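PDB 5ZDI: protein secretion chaperonin CsaA from Picrophilus torridus, which probably binds tRNA through an OB-type domain of the tRNA-binding family. Local coordinates for residues Thr3-Asp6 / Phe7-Ile10. Numbering follows the deposited sequence. Where two conformers were deposited one is given.
Sequences TYND and FSKI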
ATOM      1  N   THR A   3       5.916  12.743 -10.414  1.00 35.17           N
ATOM      2  CA  THR A   3       4.507  13.229 -10.686  1.00 34.58           C
ATOM      3  C   THR A   3       3.380  12.366 -10.211  1.00 35.86           C
ATOM      4  O   THR A   3       3.593  11.186 -10.051  1.00 38.88           O
ATOM      5  CB  THR A   3       4.353  13.432 -12.208  1.00 42.60           C
ATOM      6  OG1 THR A   3       4.724  12.237 -12.948  1.00 32.61           O
ATOM      7  CG2 THR A   3       5.263  14.564 -12.622  1.00 44.97           C
ATOM      8  N   TYR A   4       2.123  12.885 -10.110  1.00 43.42           N
ATOM      9  CA  TYR A   4       0.904  12.012  -9.865  1.00 41.21           C
ATOM     10  C   TYR A   4       0.785  11.021 -10.992  1.00 43.48           C
ATOM     11  O   TYR A   4       0.399   9.812 -10.750  1.00 37.80           O
ATOM     12  CB  TYR A   4      -0.466  12.754  -9.603  1.00 45.22           C
ATOM     13  CG  TYR A   4      -0.755  13.116  -8.115  1.00 43.60           C
ATOM     14  CD1 TYR A   4      -0.187  14.263  -7.512  1.00 44.04           C
ATOM     15  CD2 TYR A   4      -1.593  12.344  -7.314  1.00 44.21           C
ATOM     16  CE1 TYR A   4      -0.434  14.604  -6.168  1.00 38.76           C
ATOM     17  CE2 TYR A   4      -1.828  12.686  -5.958  1.00 42.26           C
ATOM     18  CZ  TYR A   4      -1.240  13.800  -5.369  1.00 42.03           C
ATOM     19  OH  TYR A   4      -1.471  14.128  -3.973  1.00 34.67           O
ATOM     20  N   ASN A   5       1.213  11.465 -12.186  1.00 34.98           N
ATOM     21  CA  ASN A   5       1.281  10.539 -13.315  1.00 35.08           C
ATOM     22  C   ASN A   5       2.253   9.378 -13.120  1.00 31.60           C
ATOM     23  O   ASN A   5       1.948   8.238 -13.553  1.00 31.14           O
ATOM     24  CB  ASN A   5       1.614  11.249 -14.626  1.00 35.40           C
ATOM     25  CG  ASN A   5       1.037  10.534 -15.814  1.00 42.06           C
ATOM     26  OD1 ASN A   5       1.762   9.872 -16.550  1.00 50.51           O
ATOM     27  ND2 ASN A   5      -0.301  10.571 -15.942  1.00 39.30           N
ATOM     28  N   ASP A   6       3.431   9.644 -12.526  1.00 30.14           N
ATOM     29  CA  ASP A   6       4.378   8.589 -12.252  1.00 28.35           C
ATOM     30  C   ASP A   6       3.754   7.472 -11.400  1.00 29.44           C
ATOM     31  O   ASP A   6       4.009   6.306 -11.632  1.00 27.89           O
ATOM     32  CB  ASP A   6       5.648   9.071 -11.578  1.00 30.67           C
ATOM     33  CG  ASP A   6       6.559   9.895 -12.510  1.00 35.86           C
ATOM     34  OD1 ASP A   6       6.447   9.741 -13.768  1.00 42.65           O
ATOM     35  OD2 ASP A   6       7.360  10.702 -11.941  1.00 27.55           O
ATOM     36  N   PHE A   7       2.921   7.821 -10.437  1.00 23.24           N
ATOM     37  CA  PHE A   7       2.329   6.801  -9.581  1.00 22.26           C
ATOM     38  C   PHE A   7       1.280   6.000 -10.351  1.00 23.81           C
ATOM     39  O   PHE A   7       1.205   4.797 -10.233  1.00 21.44           O
ATOM     40  CB  PHE A   7       1.722   7.471  -8.364  1.00 22.41           C
ATOM     41  CG  PHE A   7       1.132   6.493  -7.392  1.00 22.49           C
ATOM     42  CD1 PHE A   7       1.949   5.613  -6.747  1.00 25.05           C
ATOM     43  CD2 PHE A   7      -0.242   6.421  -7.201  1.00 24.22           C
ATOM     44  CE1 PHE A   7       1.401   4.720  -5.842  1.00 24.98           C
ATOM     45  CE2 PHE A   7      -0.794   5.493  -6.322  1.00 24.17           C
ATOM     46  CZ  PHE A   7       0.042   4.641  -5.660  1.00 23.28           C
ATOM     47  N   SER A   8       0.524   6.666 -11.219  1.00 23.72           N
ATOM     48  CA  SER A   8      -0.525   6.002 -12.007  0.50 23.88           C
ATOM     49  C   SER A   8       0.034   4.918 -12.908  1.00 24.68           C
ATOM     50  O   SER A   8      -0.705   4.014 -13.260  1.00 26.54           O
ATOM     51  CB  SER A   8      -1.378   7.028 -12.828  0.50 23.68           C
ATOM     52  OG  SER A   8      -0.692   7.535 -13.953  0.50 22.51           O
ATOM     53  N   LYS A   9       1.337   5.005 -13.272  1.00 23.31           N
ATOM     54  CA  LYS A   9       2.004   3.998 -14.108  1.00 25.81           C
ATOM     55  C   LYS A   9       2.050   2.610 -13.380  1.00 24.42           C
ATOM     56  O   LYS A   9       2.179   1.558 -14.039  1.00 23.73           O
ATOM     57  CB  LYS A   9       3.467   4.351 -14.449  1.00 30.83           C
ATOM     58  CG  LYS A   9       3.761   5.616 -15.287  1.00 33.71           C
ATOM     59  CD  LYS A   9       5.271   5.875 -15.334  1.00 38.30           C
ATOM     60  CE  LYS A   9       5.623   7.226 -15.976  1.00 42.28           C
ATOM     61  NZ  LYS A   9       7.104   7.377 -16.016  1.00 41.94           N
ATOM     62  N   ILE A  10       2.088   2.664 -12.047  1.00 20.76           N
ATOM     63  CA  ILE A  10       2.179   1.446 -11.232  1.00 21.70           C
ATOM     64  C   ILE A  10       0.771   0.834 -11.007  1.00 17.96           C
ATOM     65  O   ILE A  10      -0.162   1.503 -10.610  1.00 17.97           O
ATOM     66  CB  ILE A  10       2.834   1.675  -9.833  1.00 22.05           C
ATOM     67  CG1 ILE A  10       4.001   2.680  -9.855  1.00 23.73           C
ATOM     68  CG2 ILE A  10       3.307   0.318  -9.272  1.00 20.49           C
ATOM     69  CD1 ILE A  10       5.151   2.296 -10.716  1.00 26.50           C
TER
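Asp6 and Lys9, three residues apart, run side by side and meet where Asp6 OD1 lies 3.3 Å from Lys9 NZ, a weak, long salt bridge. The lysine reaches it because its chain is extended beyond CG, its methylene groups passing along the Asp6 carbonyl oxygen. The other carboxylate oxygen works at the start of helix 4-8: Asp6 OD2 accepts from Thr3 N at 2.9 Å, the donor sitting well above the carboxylate plane, while Thr3 OG1 accepts from Asp6 N, also at 2.9 Å. This reciprocal pair is a capping box, and it gives a partner to an amide in the first turn, where no preceding helical turn supplies a carbonyl. Threonine suits the N-cap because its short hydroxyl can fold back to that amide; an aspartate three residues on can return the bond. Were Asp6 an alanine, Thr3 N and the Lys9 ammonium would probably lose this carboxylate as partner, and the first turn would be likelier to fray.

At Ser8, in one of its two conformers, the hydroxyl bends back onto the chain: with chi1 at 75°, OG stands between its own N and carbonyl carbon and donates to Asn5 O at 2.8 Å. Ser8 N also bonds to Tyr4 O at 3.2 Å, the one ordinary helical bond in a turn whose other amide bonds across the segments are weak. This polar side, with Asn5, is exposed. The close packing lies on the other flank, where Phe7 is buried against Phe69 of the second subunit, whose ring also stacks with Tyr4, and Ile10 packs on Ile2 of that subunit. The chemistry thus implies an amphipathic turn, pinned at its start by the capping box and joined to the dimer by its aromatic and aliphatic side.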